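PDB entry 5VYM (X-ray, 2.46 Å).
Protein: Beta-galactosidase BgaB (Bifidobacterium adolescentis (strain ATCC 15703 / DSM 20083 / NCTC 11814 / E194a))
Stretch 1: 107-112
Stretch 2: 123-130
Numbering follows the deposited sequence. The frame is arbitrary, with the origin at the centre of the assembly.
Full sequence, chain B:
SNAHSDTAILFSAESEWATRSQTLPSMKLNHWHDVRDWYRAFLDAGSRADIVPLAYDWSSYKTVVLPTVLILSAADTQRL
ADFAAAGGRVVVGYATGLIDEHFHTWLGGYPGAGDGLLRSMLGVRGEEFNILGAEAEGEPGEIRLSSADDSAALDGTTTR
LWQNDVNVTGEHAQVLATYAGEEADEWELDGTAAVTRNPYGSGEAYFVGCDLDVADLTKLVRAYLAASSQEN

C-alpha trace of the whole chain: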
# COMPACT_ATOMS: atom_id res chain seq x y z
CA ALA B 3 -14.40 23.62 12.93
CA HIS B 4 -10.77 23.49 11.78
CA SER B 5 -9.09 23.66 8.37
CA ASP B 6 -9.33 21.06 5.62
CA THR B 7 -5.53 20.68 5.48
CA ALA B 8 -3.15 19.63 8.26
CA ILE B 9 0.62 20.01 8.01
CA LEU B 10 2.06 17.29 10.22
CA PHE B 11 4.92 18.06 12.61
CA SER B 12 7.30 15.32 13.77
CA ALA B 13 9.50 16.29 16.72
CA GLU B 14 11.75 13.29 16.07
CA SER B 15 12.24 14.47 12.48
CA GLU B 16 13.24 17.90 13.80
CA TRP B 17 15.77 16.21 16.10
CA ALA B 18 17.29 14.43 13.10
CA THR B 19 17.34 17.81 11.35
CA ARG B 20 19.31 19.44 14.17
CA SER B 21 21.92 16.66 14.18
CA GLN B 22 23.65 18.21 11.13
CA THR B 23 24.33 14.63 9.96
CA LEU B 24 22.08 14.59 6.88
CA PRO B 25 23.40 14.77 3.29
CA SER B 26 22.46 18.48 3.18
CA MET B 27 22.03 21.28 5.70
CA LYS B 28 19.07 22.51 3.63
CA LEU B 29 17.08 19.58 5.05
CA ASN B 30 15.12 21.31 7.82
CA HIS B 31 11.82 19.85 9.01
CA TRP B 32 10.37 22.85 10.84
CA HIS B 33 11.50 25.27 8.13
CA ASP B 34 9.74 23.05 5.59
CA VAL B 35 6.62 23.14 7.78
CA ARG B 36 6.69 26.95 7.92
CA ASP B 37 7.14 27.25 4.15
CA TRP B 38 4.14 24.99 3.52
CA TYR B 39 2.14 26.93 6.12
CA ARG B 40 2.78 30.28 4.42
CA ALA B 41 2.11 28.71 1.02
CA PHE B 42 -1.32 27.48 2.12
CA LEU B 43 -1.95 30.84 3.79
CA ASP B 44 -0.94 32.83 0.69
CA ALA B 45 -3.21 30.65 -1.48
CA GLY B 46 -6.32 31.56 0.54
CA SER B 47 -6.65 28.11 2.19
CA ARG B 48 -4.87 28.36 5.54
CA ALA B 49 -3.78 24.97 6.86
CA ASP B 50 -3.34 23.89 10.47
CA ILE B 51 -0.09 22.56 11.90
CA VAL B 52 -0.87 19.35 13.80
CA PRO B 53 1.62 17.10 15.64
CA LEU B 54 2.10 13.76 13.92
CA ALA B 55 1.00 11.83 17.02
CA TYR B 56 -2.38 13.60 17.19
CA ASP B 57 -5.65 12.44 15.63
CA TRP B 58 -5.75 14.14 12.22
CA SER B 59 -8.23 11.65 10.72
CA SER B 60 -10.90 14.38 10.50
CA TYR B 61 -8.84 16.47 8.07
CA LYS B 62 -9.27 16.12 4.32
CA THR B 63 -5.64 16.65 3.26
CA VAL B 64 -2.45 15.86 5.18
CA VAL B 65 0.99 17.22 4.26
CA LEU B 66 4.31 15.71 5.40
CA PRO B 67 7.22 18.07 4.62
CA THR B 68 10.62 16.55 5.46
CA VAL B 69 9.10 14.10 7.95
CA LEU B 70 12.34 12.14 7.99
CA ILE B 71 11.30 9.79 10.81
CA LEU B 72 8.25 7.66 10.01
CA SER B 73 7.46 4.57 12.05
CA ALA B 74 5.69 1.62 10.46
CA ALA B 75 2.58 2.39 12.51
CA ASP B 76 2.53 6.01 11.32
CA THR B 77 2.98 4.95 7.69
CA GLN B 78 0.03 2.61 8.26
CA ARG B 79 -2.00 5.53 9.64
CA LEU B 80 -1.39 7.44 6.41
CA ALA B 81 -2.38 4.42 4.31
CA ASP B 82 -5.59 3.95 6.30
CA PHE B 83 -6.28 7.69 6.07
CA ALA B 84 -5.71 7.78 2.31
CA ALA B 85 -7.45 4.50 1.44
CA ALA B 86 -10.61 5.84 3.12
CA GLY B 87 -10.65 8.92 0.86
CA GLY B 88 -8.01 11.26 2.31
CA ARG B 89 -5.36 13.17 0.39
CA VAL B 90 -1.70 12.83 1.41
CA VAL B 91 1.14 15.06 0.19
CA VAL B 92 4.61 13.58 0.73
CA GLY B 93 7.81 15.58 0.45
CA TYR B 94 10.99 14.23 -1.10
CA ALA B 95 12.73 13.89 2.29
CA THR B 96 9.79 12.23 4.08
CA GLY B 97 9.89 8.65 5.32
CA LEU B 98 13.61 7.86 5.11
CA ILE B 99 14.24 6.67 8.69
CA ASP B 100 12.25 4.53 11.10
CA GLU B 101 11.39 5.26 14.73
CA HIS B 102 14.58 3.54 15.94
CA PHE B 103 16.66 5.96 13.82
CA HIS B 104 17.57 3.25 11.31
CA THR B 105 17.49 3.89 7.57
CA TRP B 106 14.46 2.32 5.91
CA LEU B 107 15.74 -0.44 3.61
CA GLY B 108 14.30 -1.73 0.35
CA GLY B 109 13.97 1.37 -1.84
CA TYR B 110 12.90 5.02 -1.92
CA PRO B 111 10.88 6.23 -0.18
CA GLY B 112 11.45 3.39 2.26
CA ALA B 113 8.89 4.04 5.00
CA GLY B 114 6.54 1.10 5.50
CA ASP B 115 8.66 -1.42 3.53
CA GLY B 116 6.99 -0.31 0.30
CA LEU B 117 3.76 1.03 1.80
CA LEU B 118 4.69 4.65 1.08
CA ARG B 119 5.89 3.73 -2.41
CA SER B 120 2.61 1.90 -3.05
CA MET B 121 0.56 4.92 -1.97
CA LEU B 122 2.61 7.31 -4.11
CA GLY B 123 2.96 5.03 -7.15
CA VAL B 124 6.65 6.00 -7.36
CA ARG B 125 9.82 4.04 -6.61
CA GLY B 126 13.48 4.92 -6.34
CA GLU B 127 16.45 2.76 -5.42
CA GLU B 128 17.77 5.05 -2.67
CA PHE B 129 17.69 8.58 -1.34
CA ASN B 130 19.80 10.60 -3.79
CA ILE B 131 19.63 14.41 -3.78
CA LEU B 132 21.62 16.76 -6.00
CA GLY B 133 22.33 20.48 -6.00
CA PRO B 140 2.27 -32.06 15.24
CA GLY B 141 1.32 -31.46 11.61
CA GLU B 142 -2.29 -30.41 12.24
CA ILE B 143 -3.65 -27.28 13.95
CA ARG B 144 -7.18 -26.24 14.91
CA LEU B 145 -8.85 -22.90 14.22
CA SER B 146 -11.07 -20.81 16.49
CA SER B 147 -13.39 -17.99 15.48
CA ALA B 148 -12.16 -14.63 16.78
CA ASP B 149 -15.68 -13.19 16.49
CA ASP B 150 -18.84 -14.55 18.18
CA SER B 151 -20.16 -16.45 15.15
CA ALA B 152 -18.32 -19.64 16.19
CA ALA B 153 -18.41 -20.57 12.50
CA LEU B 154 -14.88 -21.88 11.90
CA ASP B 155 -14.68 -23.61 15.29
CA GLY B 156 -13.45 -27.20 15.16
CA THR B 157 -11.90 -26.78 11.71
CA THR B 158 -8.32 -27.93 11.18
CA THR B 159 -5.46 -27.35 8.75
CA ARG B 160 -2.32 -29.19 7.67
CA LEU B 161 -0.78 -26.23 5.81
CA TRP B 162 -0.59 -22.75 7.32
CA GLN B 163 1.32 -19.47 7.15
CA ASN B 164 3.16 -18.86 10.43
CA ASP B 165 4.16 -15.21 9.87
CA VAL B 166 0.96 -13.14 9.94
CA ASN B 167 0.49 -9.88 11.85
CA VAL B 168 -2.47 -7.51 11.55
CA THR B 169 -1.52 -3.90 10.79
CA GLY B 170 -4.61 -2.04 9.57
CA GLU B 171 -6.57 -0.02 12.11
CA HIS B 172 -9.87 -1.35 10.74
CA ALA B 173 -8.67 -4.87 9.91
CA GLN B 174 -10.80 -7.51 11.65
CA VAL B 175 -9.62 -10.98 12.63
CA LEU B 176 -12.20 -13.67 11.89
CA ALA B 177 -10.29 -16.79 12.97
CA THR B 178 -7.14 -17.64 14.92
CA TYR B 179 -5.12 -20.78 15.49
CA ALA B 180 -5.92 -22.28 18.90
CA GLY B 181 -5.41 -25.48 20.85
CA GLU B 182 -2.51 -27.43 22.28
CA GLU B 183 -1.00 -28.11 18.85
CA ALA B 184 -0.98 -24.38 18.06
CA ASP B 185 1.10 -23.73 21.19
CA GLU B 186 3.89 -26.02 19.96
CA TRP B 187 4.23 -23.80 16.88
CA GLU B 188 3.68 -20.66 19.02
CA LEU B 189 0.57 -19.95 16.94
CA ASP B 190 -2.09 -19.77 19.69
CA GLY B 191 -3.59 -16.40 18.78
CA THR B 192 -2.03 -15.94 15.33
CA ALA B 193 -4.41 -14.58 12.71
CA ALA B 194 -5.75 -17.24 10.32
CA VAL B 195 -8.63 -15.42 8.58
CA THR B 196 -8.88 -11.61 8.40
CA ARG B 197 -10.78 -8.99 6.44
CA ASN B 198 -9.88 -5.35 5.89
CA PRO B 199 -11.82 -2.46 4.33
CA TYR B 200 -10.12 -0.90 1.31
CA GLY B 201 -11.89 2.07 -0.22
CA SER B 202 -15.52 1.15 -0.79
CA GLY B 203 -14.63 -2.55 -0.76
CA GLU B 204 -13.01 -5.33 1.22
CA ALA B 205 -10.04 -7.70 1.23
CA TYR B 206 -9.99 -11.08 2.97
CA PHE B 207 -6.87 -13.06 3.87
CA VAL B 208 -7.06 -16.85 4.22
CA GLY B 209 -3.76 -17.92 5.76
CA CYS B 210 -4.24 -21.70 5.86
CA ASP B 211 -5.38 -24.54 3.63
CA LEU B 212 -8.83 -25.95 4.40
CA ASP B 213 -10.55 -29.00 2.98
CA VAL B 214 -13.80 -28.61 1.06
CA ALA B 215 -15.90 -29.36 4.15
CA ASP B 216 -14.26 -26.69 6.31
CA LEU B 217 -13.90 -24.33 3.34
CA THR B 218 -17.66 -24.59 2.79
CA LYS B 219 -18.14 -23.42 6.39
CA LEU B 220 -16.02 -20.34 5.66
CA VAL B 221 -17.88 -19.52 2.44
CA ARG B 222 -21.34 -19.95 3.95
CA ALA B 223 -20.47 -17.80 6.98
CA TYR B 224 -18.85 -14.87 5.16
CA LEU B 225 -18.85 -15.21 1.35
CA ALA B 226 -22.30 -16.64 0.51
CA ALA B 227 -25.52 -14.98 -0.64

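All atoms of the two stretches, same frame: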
# COMPACT_ATOMS: atom_id res chain seq x y z
N LEU B 107 15.12 0.33 4.68
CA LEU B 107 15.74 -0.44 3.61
C LEU B 107 14.69 -0.90 2.61
O LEU B 107 13.50 -1.00 2.92
CB LEU B 107 16.47 -1.65 4.18
CG LEU B 107 17.52 -1.39 5.27
CD1 LEU B 107 17.99 -2.71 5.86
CD2 LEU B 107 18.68 -0.59 4.71
N GLY B 108 15.14 -1.16 1.38
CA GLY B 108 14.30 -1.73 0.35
C GLY B 108 13.89 -0.80 -0.78
O GLY B 108 13.16 -1.23 -1.67
N GLY B 109 14.33 0.46 -0.77
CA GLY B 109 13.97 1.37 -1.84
C GLY B 109 13.56 2.75 -1.36
O GLY B 109 13.52 3.01 -0.15
N TYR B 110 13.24 3.66 -2.29
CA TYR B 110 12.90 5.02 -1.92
C TYR B 110 11.52 5.40 -2.45
O TYR B 110 11.20 5.12 -3.61
CB TYR B 110 13.94 6.02 -2.46
CG TYR B 110 13.48 7.47 -2.41
CD1 TYR B 110 13.62 8.23 -1.26
CD2 TYR B 110 12.90 8.07 -3.53
CE1 TYR B 110 13.19 9.55 -1.21
CE2 TYR B 110 12.47 9.38 -3.49
CZ TYR B 110 12.62 10.12 -2.33
OH TYR B 110 12.20 11.43 -2.30
N PRO B 111 10.67 6.05 -1.63
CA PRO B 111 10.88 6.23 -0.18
C PRO B 111 10.64 4.93 0.58
O PRO B 111 9.74 4.17 0.23
CB PRO B 111 9.85 7.30 0.20
CG PRO B 111 8.82 7.23 -0.86
CD PRO B 111 9.53 6.84 -2.12
N GLY B 112 11.43 4.69 1.62
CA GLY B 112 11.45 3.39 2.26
C GLY B 112 10.45 3.15 3.37
O GLY B 112 10.29 2.00 3.78
N GLY B 123 2.78 5.52 -5.79
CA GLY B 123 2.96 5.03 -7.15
C GLY B 123 4.30 5.41 -7.75
O GLY B 123 4.39 5.57 -8.97
N VAL B 124 5.33 5.55 -6.93
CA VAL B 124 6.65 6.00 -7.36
C VAL B 124 7.69 5.22 -6.57
O VAL B 124 7.55 5.03 -5.36
CB VAL B 124 6.82 7.52 -7.17
CG1 VAL B 124 8.28 7.89 -7.03
CG2 VAL B 124 6.18 8.28 -8.33
N ARG B 125 8.74 4.77 -7.26
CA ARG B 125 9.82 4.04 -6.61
C ARG B 125 11.17 4.58 -7.04
O ARG B 125 11.39 4.89 -8.22
CB ARG B 125 9.76 2.54 -6.91
CG ARG B 125 10.92 1.77 -6.29
CD ARG B 125 10.98 0.32 -6.72
NE ARG B 125 12.25 -0.28 -6.32
CZ ARG B 125 12.48 -0.84 -5.14
NH1 ARG B 125 11.52 -0.89 -4.23
NH2 ARG B 125 13.67 -1.36 -4.87
N GLY B 126 12.08 4.70 -6.07
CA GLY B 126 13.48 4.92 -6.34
C GLY B 126 14.30 3.82 -5.67
O GLY B 126 13.79 3.05 -4.85
N GLU B 127 15.58 3.76 -6.04
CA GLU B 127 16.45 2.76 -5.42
C GLU B 127 17.00 3.22 -4.08
O GLU B 127 17.17 2.40 -3.17
CB GLU B 127 17.59 2.39 -6.37
CG GLU B 127 17.18 1.49 -7.52
CD GLU B 127 16.49 0.22 -7.05
OE1 GLU B 127 15.24 0.22 -6.93
OE2 GLU B 127 17.19 -0.79 -6.81
N GLU B 128 17.27 4.51 -3.93
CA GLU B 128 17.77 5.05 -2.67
C GLU B 128 17.61 6.56 -2.68
O GLU B 128 17.42 7.18 -3.73
CB GLU B 128 19.24 4.66 -2.44
CG GLU B 128 20.20 5.20 -3.48
CD GLU B 128 21.64 4.80 -3.21
OE1 GLU B 128 21.88 4.11 -2.20
OE2 GLU B 128 22.52 5.17 -4.01
N PHE B 129 17.68 7.13 -1.48
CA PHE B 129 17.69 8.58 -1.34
C PHE B 129 18.93 9.16 -2.02
O PHE B 129 20.06 8.76 -1.72
CB PHE B 129 17.66 8.95 0.14
CG PHE B 129 17.44 10.41 0.41
CD1 PHE B 129 16.33 11.07 -0.08
CD2 PHE B 129 18.34 11.13 1.20
CE1 PHE B 129 16.12 12.41 0.18
CE2 PHE B 129 18.13 12.47 1.46
CZ PHE B 129 17.02 13.11 0.95
N ASN B 130 18.71 10.09 -2.95
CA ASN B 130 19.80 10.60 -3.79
C ASN B 130 19.42 12.01 -4.23
O ASN B 130 18.72 12.20 -5.23
CB ASN B 130 20.04 9.68 -4.98
CG ASN B 130 21.07 10.24 -5.94
OD1 ASN B 130 22.00 10.94 -5.54
ND2 ASN B 130 20.90 9.93 -7.22

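A short contact between two segments of one chain is best read as an account of polar groups, asking of each donor and acceptor what satisfies it. In BgaB the segments 107-112 and 123-130 illustrate the principle economically, because one residue pair supplies the backbone-to-backbone hydrogen bonds and one arginine reaches back to settle a carbonyl.

The backbone part is a single antiparallel bridge between Tyr110 and Gly126. Tyr110 N donates to Gly126 O at 2.7 Å, and Gly126 N donates to Tyr110 O at 2.6 Å. Both N-H...O angles are 160°, so the two bonds are short and nearly straight, and the peptide donor and acceptor of each partner are used at once. Tyr110 O also receives a CA-H...O contact from Arg125 CA at 3.5 Å, an addition to a carbonyl that already has a strong donor.

The second part depends on a side chain that seems to start the wrong way. The CA-to-CB bond of Arg125 points away from the other segment, yet its extended chain, with chi1 to chi3 all t, ends beside the glycines. There Arg125 NH1 donates to Gly108 O at 3.1 Å, while Arg125 NH2 makes a weak bond to the same Gly108 O at 3.2 Å. The acceptor lies at the edge of the guanidinium, near its plane, where the N-H groups point. Glu127 takes up further donors: Arg125 NE and Arg125 NH2 both reach Glu127 OE1, at 3.1 and 3.0 Å, in hydrogen bonds that belong to a salt bridge. With NH1 also bonded elsewhere in the structure, every nitrogen of the guanidinium has an acceptor.

Glycine makes this close approach possible. Gly109 CA lies over one face of the guanidinium, 4.1 Å from Arg125 NH2, and an ideal CB on Gly109 would fall 2.6 Å from Arg125 NH1, a clash. The phi/psi values of 136/179 call for glycine independently. Across the bridge, a CB on Gly126 would sit a tight 3.1 Å from Tyr110 CD2; in its absence, Gly126 CA approaches the edge of the tyrosine ring.

Tyr110 thus combines two kinds of contact. While its main chain forms the bridge, the CA-to-CB bond of Tyr110 points toward the other segment, and Tyr110 CE1 meets Phe129 CD1 at 3.7 Å. The rings are oblique, with planes at 38° and centroids of the Tyr110 and Phe129 rings 6.0 Å apart. The tyrosine hydroxyl finds its hydrogen bond elsewhere in the structure, leaving the ring's contacts here to packing.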